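Local coordinates for protein phosphodiesterase (Trypanosoma brucei brucei, PDB 5H2Q) that is a metal-binding, all-helical member of the phosphodiesterase family, carrying zinc and magnesium ions, at residues A15-V26 with D45-L54. Residues are numbered along the deposited sequence; the frame is centred on the assembly and turned at random.
Sequences AVLRIEFPNVDV and DVAAAIAYRL
R53 NH1 of helix 43-58 donates to L17 O, in the last turn of helix 10-17, at 2.7 Å, joining the two helices of this all-helical phosphodiesterase fold. The N-H...O angle is 146°; the acceptor lies in the guanidinium plane, and the donor sits in the carbonyl plane. Alongside, NE donates to a water at 2.9 Å that in turn lies within hydrogen-bonding distance of V16 O and I19 O, so R53 holds L17 O directly while the other two carbonyls, where the helix gives way to loop, lie near the water it donates to. The bend at chi2 (-58°) carries the guanidinium across toward L17, and the flat group is sandwiched: Y52 CE2 lies over the centre of one face, while E20 CG covers the opposite face nearer its rim. The E20 carboxylate stays close without pairing, and may favour the arginine's charge.

Below this polar layer, A49 presents a small methyl to the turn, letting I19 CB approach its CB to 3.6 Å. V16, with CG1 anti to its backbone N (chi1 173°), sets CG1 against A49 N, while CG2 touches both A48 CB and D45 OD1; L72 and L76 of helix 68-80 also touch V16. D45 is held twice: OD1 forms a salt bridge with R79, and OD2 accepts from a second water that also donates to A15 O.

Farther along the loop, F21 points its ring at the helix, crossing I50 at about a right angle with CZ 3.6 Å from I50 CG1, while the carbonyl oxygens of V46 and A49 meet its edge. The contact ends where the V26 and L54 side chains run past each other in opposite directions, CG2 of V26 4.0 Å from CD1 of L54.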
loop_
_atom_site.group_PDB
_atom_site.type_symbol
_atom_site.label_atom_id
_atom_site.label_comp_id
_atom_site.label_asym_id
_atom_site.label_seq_id
_atom_site.Cartn_x
_atom_site.Cartn_y
_atom_site.Cartn_z
ATOM N N ALA A 15 13.277 20.883 -2.754
ATOM C CA ALA A 15 11.844 21.098 -2.931
ATOM C C ALA A 15 11.025 20.228 -1.953
ATOM O O ALA A 15 9.898 20.578 -1.619
ATOM C CB ALA A 15 11.439 20.817 -4.375
ATOM N N VAL A 16 11.608 19.115 -1.465
ATOM C CA VAL A 16 10.900 18.231 -0.521
ATOM C C VAL A 16 11.290 18.529 0.917
ATOM O O VAL A 16 10.413 18.619 1.767
ATOM C CB VAL A 16 11.105 16.737 -0.858
ATOM C CG1 VAL A 16 10.518 15.839 0.230
ATOM C CG2 VAL A 16 10.506 16.395 -2.222
ATOM N N LEU A 17 12.613 18.664 1.178
ATOM C CA LEU A 17 13.236 18.879 2.490
ATOM C C LEU A 17 12.613 20.050 3.227
ATOM O O LEU A 17 12.404 19.977 4.427
ATOM C CB LEU A 17 14.758 19.155 2.339
ATOM C CG LEU A 17 15.731 17.992 2.508
ATOM C CD1 LEU A 17 17.061 18.306 1.849
ATOM C CD2 LEU A 17 15.975 17.656 3.989
ATOM N N ARG A 18 12.321 21.113 2.481
ATOM C CA ARG A 18 11.785 22.372 2.976
ATOM C C ARG A 18 10.311 22.318 3.396
ATOM O O ARG A 18 9.841 23.313 3.948
ATOM C CB ARG A 18 12.039 23.472 1.922
ATOM C CG ARG A 18 13.195 24.430 2.282
ATOM C CD ARG A 18 14.556 23.770 2.444
ATOM N NE ARG A 18 15.641 24.753 2.530
ATOM C CZ ARG A 18 16.313 25.227 1.482
ATOM N NH1 ARG A 18 16.016 24.821 0.252
ATOM N NH2 ARG A 18 17.285 26.113 1.657
ATOM N N ILE A 19 9.598 21.168 3.226
ATOM C CA ILE A 19 8.172 21.121 3.597
ATOM C C ILE A 19 7.933 20.549 5.008
ATOM O O ILE A 19 8.348 19.432 5.316
ATOM C CB ILE A 19 7.348 20.375 2.508
ATOM C CG1 ILE A 19 7.529 21.016 1.105
ATOM C CG2 ILE A 19 5.852 20.229 2.898
ATOM C CD1 ILE A 19 7.014 20.157 -0.027
ATOM N N GLU A 20 7.198 21.290 5.844
ATOM C CA GLU A 20 6.900 20.834 7.202
ATOM C C GLU A 20 5.399 20.880 7.486
ATOM O O GLU A 20 4.671 21.576 6.765
ATOM C CB GLU A 20 7.731 21.612 8.244
ATOM C CG GLU A 20 9.154 21.091 8.362
ATOM C CD GLU A 20 10.003 21.745 9.435
ATOM O OE1 GLU A 20 9.828 21.395 10.624
ATOM O OE2 GLU A 20 10.880 22.565 9.081
ATOM N N PHE A 21 4.938 20.160 8.536
ATOM C CA PHE A 21 3.510 20.063 8.850
ATOM C C PHE A 21 3.235 20.361 10.324
ATOM O O PHE A 21 2.673 19.513 11.002
ATOM C CB PHE A 21 2.965 18.669 8.480
ATOM C CG PHE A 21 3.306 18.253 7.068
ATOM C CD1 PHE A 21 2.590 18.749 5.988
ATOM C CD2 PHE A 21 4.331 17.338 6.820
ATOM C CE1 PHE A 21 2.925 18.383 4.678
ATOM C CE2 PHE A 21 4.676 16.993 5.507
ATOM C CZ PHE A 21 3.977 17.526 4.449
ATOM N N PRO A 22 3.592 21.550 10.841
ATOM C CA PRO A 22 3.340 21.824 12.276
ATOM C C PRO A 22 1.871 21.878 12.687
ATOM O O PRO A 22 1.564 21.559 13.833
ATOM C CB PRO A 22 4.052 23.155 12.515
ATOM C CG PRO A 22 4.160 23.775 11.169
ATOM C CD PRO A 22 4.278 22.684 10.183
ATOM N N ASN A 23 0.952 22.218 11.759
ATOM C CA ASN A 23 -0.476 22.334 12.101
ATOM C C ASN A 23 -1.383 21.248 11.538
ATOM O O ASN A 23 -2.600 21.309 11.719
ATOM C CB ASN A 23 -0.994 23.722 11.678
ATOM C CG ASN A 23 -0.454 24.850 12.524
ATOM O OD1 ASN A 23 0.652 24.782 13.093
ATOM N ND2 ASN A 23 -1.213 25.933 12.577
ATOM N N VAL A 24 -0.791 20.242 10.862
ATOM C CA VAL A 24 -1.530 19.146 10.258
ATOM C C VAL A 24 -0.817 17.875 10.704
ATOM O O VAL A 24 0.319 17.615 10.292
ATOM C CB VAL A 24 -1.597 19.248 8.702
ATOM C CG1 VAL A 24 -2.450 18.122 8.123
ATOM C CG2 VAL A 24 -2.134 20.619 8.245
ATOM N N ASP A 25 -1.480 17.101 11.554
ATOM C CA ASP A 25 -0.896 15.889 12.086
ATOM C C ASP A 25 -0.930 14.729 11.077
ATOM O O ASP A 25 -1.979 14.114 10.872
ATOM C CB ASP A 25 -1.572 15.532 13.403
ATOM C CG ASP A 25 -1.030 14.309 14.096
ATOM O OD1 ASP A 25 0.002 13.773 13.637
ATOM O OD2 ASP A 25 -1.625 13.902 15.114
ATOM N N VAL A 26 0.249 14.371 10.541
ATOM C CA VAL A 26 0.356 13.282 9.545
ATOM C C VAL A 26 0.210 11.885 10.181
ATOM O O VAL A 26 0.169 10.895 9.456
ATOM C CB VAL A 26 1.627 13.388 8.671
ATOM C CG1 VAL A 26 1.631 14.699 7.877
ATOM C CG2 VAL A 26 2.906 13.220 9.498
ATOM N N ASP A 45 5.655 16.869 -4.272
ATOM C CA ASP A 45 6.653 17.249 -3.269
ATOM C C ASP A 45 6.057 17.084 -1.848
ATOM O O ASP A 45 6.726 16.537 -0.984
ATOM C CB ASP A 45 7.116 18.697 -3.488
ATOM C CG ASP A 45 8.006 18.886 -4.700
ATOM O OD1 ASP A 45 8.606 17.887 -5.162
ATOM O OD2 ASP A 45 8.169 20.043 -5.137
ATOM N N VAL A 46 4.797 17.533 -1.629
ATOM C CA VAL A 46 4.082 17.402 -0.344
ATOM C C VAL A 46 3.906 15.902 -0.005
ATOM O O VAL A 46 4.150 15.534 1.140
ATOM C CB VAL A 46 2.746 18.179 -0.372
ATOM C CG1 VAL A 46 1.775 17.724 0.723
ATOM C CG2 VAL A 46 3.008 19.691 -0.287
ATOM N N ALA A 47 3.508 15.048 -1.008
ATOM C CA ALA A 47 3.365 13.591 -0.846
ATOM C C ALA A 47 4.691 12.992 -0.363
ATOM O O ALA A 47 4.687 12.281 0.639
ATOM C CB ALA A 47 2.906 12.934 -2.141
ATOM N N ALA A 48 5.823 13.340 -1.025
ATOM C CA ALA A 48 7.150 12.861 -0.614
ATOM C C ALA A 48 7.508 13.390 0.789
ATOM O O ALA A 48 8.017 12.629 1.612
ATOM C CB ALA A 48 8.208 13.270 -1.639
ATOM N N ALA A 49 7.225 14.681 1.076
ATOM C CA ALA A 49 7.508 15.225 2.420
ATOM C C ALA A 49 6.659 14.533 3.517
ATOM O O ALA A 49 7.136 14.386 4.644
ATOM C CB ALA A 49 7.277 16.730 2.448
ATOM N N ILE A 50 5.417 14.091 3.191
ATOM C CA ILE A 50 4.594 13.398 4.190
ATOM C C ILE A 50 5.286 12.123 4.597
ATOM O O ILE A 50 5.457 11.895 5.775
ATOM C CB ILE A 50 3.136 13.143 3.705
ATOM C CG1 ILE A 50 2.350 14.450 3.712
ATOM C CG2 ILE A 50 2.398 12.098 4.614
ATOM C CD1 ILE A 50 1.168 14.435 2.778
ATOM N N ALA A 51 5.728 11.306 3.613
ATOM C CA ALA A 51 6.410 10.064 3.930
ATOM C C ALA A 51 7.742 10.341 4.664
ATOM O O ALA A 51 8.049 9.701 5.657
ATOM C CB ALA A 51 6.661 9.288 2.652
ATOM N N TYR A 52 8.477 11.363 4.214
ATOM C CA TYR A 52 9.773 11.722 4.805
ATOM C C TYR A 52 9.625 12.151 6.266
ATOM O O TYR A 52 10.288 11.584 7.124
ATOM C CB TYR A 52 10.414 12.836 3.958
ATOM C CG TYR A 52 11.782 13.294 4.417
ATOM C CD1 TYR A 52 12.879 12.436 4.366
ATOM C CD2 TYR A 52 12.009 14.624 4.767
ATOM C CE1 TYR A 52 14.146 12.858 4.759
ATOM C CE2 TYR A 52 13.272 15.057 5.169
ATOM C CZ TYR A 52 14.340 14.175 5.144
ATOM O OH TYR A 52 15.583 14.594 5.544
ATOM N N ARG A 53 8.731 13.118 6.543
ATOM C CA ARG A 53 8.514 13.608 7.898
ATOM C C ARG A 53 7.859 12.586 8.798
ATOM O O ARG A 53 8.187 12.528 9.984
ATOM C CB ARG A 53 7.750 14.940 7.881
ATOM C CG ARG A 53 8.496 16.073 7.199
ATOM C CD ARG A 53 9.847 16.322 7.853
ATOM N NE ARG A 53 10.659 17.298 7.127
ATOM C CZ ARG A 53 11.861 17.713 7.522
ATOM N NH1 ARG A 53 12.524 18.615 6.812
ATOM N NH2 ARG A 53 12.405 17.232 8.634
ATOM N N LEU A 54 6.957 11.759 8.254
ATOM C CA LEU A 54 6.342 10.704 9.067
ATOM C C LEU A 54 7.422 9.742 9.576
ATOM O O LEU A 54 7.495 9.457 10.770
ATOM C CB LEU A 54 5.320 9.930 8.234
ATOM C CG LEU A 54 4.582 8.798 8.936
ATOM C CD1 LEU A 54 3.606 9.349 10.020
ATOM C CD2 LEU A 54 3.846 7.956 7.933
HETATM O O HOH W 1 8.058 21.975 -3.208
HETATM O O HOH W 2 9.921 17.564 4.381
#